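PDB 7A03: M32 carboxypeptidase from Chitinophagaceae bacterium, which probably acts as a metal-dependent carboxypeptidase of the M32 family, removing amino acids one at a time from the C-terminal ends of peptides. Local coordinates for residues Glu163-Ala168 with Ala290-Ile295. Sequence-based numbering, arbitrary orientation.
Sequences EYEKGA and AASLGI
The N-terminus of helix 293-307 is capped by its own N-cap serine and also bonded by a glutamate from the turn after helix 157-164. Ser292 OG accepts a nearly straight bond from Ile295 N (3.0 Å, 172°), the N-cap bond. The same hydroxyl donates to Glu165 OE2 at 2.9 Å. Glu165 OE1 takes Gly294 N at 2.9 Å, so the carboxylate grips the helix end with two bonds, both on syn lone pairs. CG of Glu165 is anti to the backbone N (chi1 -173°), and a bend at chi2 (72°) turns the carboxylate to the cap. The helix end would probably stabilise its negative charge. A CB on Gly294 would clash with Glu165 OE2. An alanine at Glu165 would remove both bonds and would probably leave the first turn of helix 293-307 less firmly held. A water donates to Tyr164 O (2.6 Å) and accepts from Leu293 N (2.9 Å). Leu293 CD1 meets Tyr164 CD1 at 4.0 Å, the side chains running alongside in one direction. A type II turn from Glu165 to Ala168 leads towards helix 170-192. Thr421 and Leu424 of helix 420-439 touch Glu165, while Tyr418 packs edge-to-face with Tyr164 and touches Leu293.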
loop_
_atom_site.group_PDB
_atom_site.type_symbol
_atom_site.label_atom_id
_atom_site.label_comp_id
_atom_site.label_asym_id
_atom_site.label_seq_id
_atom_site.Cartn_x
_atom_site.Cartn_y
_atom_site.Cartn_z
ATOM N N GLU A 163 -13.272 0.558 -6.713
ATOM C CA GLU A 163 -12.798 1.907 -6.419
ATOM C C GLU A 163 -11.322 1.911 -6.079
ATOM O O GLU A 163 -10.575 2.790 -6.528
ATOM C CB GLU A 163 -13.581 2.469 -5.239
ATOM C CG GLU A 163 -14.956 2.904 -5.615
ATOM C CD GLU A 163 -14.918 4.182 -6.399
ATOM O OE1 GLU A 163 -14.701 5.238 -5.774
ATOM O OE2 GLU A 163 -15.075 4.128 -7.636
ATOM N N TYR A 164 -10.880 0.944 -5.275
ATOM C CA TYR A 164 -9.525 1.007 -4.760
ATOM C C TYR A 164 -8.553 0.172 -5.570
ATOM O O TYR A 164 -7.339 0.372 -5.452
ATOM C CB TYR A 164 -9.487 0.620 -3.275
ATOM C CG TYR A 164 -9.997 1.726 -2.375
ATOM C CD1 TYR A 164 -9.252 2.890 -2.174
ATOM C CD2 TYR A 164 -11.226 1.625 -1.742
ATOM C CE1 TYR A 164 -9.723 3.912 -1.365
ATOM C CE2 TYR A 164 -11.698 2.636 -0.929
ATOM C CZ TYR A 164 -10.950 3.777 -0.743
ATOM O OH TYR A 164 -11.432 4.777 0.070
ATOM N N GLU A 165 -9.067 -0.717 -6.414
ATOM C CA GLU A 165 -8.236 -1.552 -7.274
ATOM C C GLU A 165 -9.092 -1.903 -8.485
ATOM O O GLU A 165 -9.935 -2.805 -8.416
ATOM C CB GLU A 165 -7.796 -2.797 -6.524
ATOM C CG GLU A 165 -6.803 -3.643 -7.262
ATOM C CD GLU A 165 -5.399 -3.025 -7.343
ATOM O OE1 GLU A 165 -5.061 -2.112 -6.559
ATOM O OE2 GLU A 165 -4.625 -3.487 -8.208
ATOM N N LYS A 166 -8.880 -1.183 -9.584
ATOM C CA LYS A 166 -9.679 -1.400 -10.778
ATOM C C LYS A 166 -9.562 -2.848 -11.215
ATOM O O LYS A 166 -8.458 -3.370 -11.387
ATOM C CB LYS A 166 -9.206 -0.471 -11.896
ATOM C CG LYS A 166 -10.004 -0.603 -13.179
ATOM C CD LYS A 166 -9.644 0.493 -14.188
ATOM C CE LYS A 166 -10.504 0.383 -15.444
ATOM N NZ LYS A 166 -9.891 1.081 -16.617
ATOM N N GLY A 167 -10.711 -3.505 -11.360
ATOM C CA GLY A 167 -10.769 -4.895 -11.727
ATOM C C GLY A 167 -11.042 -5.850 -10.582
ATOM O O GLY A 167 -11.448 -6.986 -10.835
ATOM N N ALA A 168 -10.828 -5.427 -9.335
ATOM C CA ALA A 168 -10.958 -6.343 -8.206
ATOM C C ALA A 168 -12.421 -6.698 -7.967
ATOM O O ALA A 168 -13.318 -5.864 -8.138
ATOM C CB ALA A 168 -10.355 -5.722 -6.948
ATOM N N ALA A 290 0.969 6.117 -10.937
ATOM C CA ALA A 290 1.105 4.709 -10.578
ATOM C C ALA A 290 -0.132 3.928 -11.010
ATOM O O ALA A 290 -1.255 4.439 -10.966
ATOM C CB ALA A 290 1.263 4.574 -9.065
ATOM N N ALA A 291 0.084 2.666 -11.417
ATOM C CA ALA A 291 -0.971 1.875 -12.052
ATOM C C ALA A 291 -2.136 1.602 -11.109
ATOM O O ALA A 291 -3.294 1.568 -11.547
ATOM C CB ALA A 291 -0.404 0.568 -12.612
ATOM N N SER A 292 -1.856 1.397 -9.822
ATOM C CA SER A 292 -2.889 1.073 -8.839
ATOM C C SER A 292 -2.220 0.961 -7.479
ATOM O O SER A 292 -0.989 0.877 -7.378
ATOM C CB SER A 292 -3.593 -0.247 -9.136
ATOM O OG SER A 292 -2.795 -1.335 -8.687
ATOM N N LEU A 293 -3.049 0.943 -6.426
ATOM C CA LEU A 293 -2.534 0.764 -5.071
ATOM C C LEU A 293 -1.862 -0.590 -4.924
ATOM O O LEU A 293 -0.817 -0.706 -4.274
ATOM C CB LEU A 293 -3.666 0.867 -4.046
ATOM C CG LEU A 293 -4.189 2.246 -3.636
ATOM C CD1 LEU A 293 -5.355 2.055 -2.672
ATOM C CD2 LEU A 293 -3.101 3.071 -2.988
ATOM N N GLY A 294 -2.451 -1.625 -5.520
ATOM C CA GLY A 294 -1.841 -2.946 -5.463
ATOM C C GLY A 294 -0.481 -3.008 -6.137
ATOM O O GLY A 294 0.457 -3.596 -5.602
ATOM N N ILE A 295 -0.350 -2.399 -7.314
ATOM C CA ILE A 295 0.956 -2.380 -7.971
ATOM C C ILE A 295 1.955 -1.548 -7.158
ATOM O O ILE A 295 3.126 -1.919 -7.000
ATOM C CB ILE A 295 0.819 -1.930 -9.444
ATOM C CG1 ILE A 295 -0.053 -2.912 -10.255
ATOM C CG2 ILE A 295 2.206 -1.725 -10.079
ATOM C CD1 ILE A 295 0.487 -4.357 -10.297
HETATM O O HOH W 1 -5.754 1.719 -6.997
#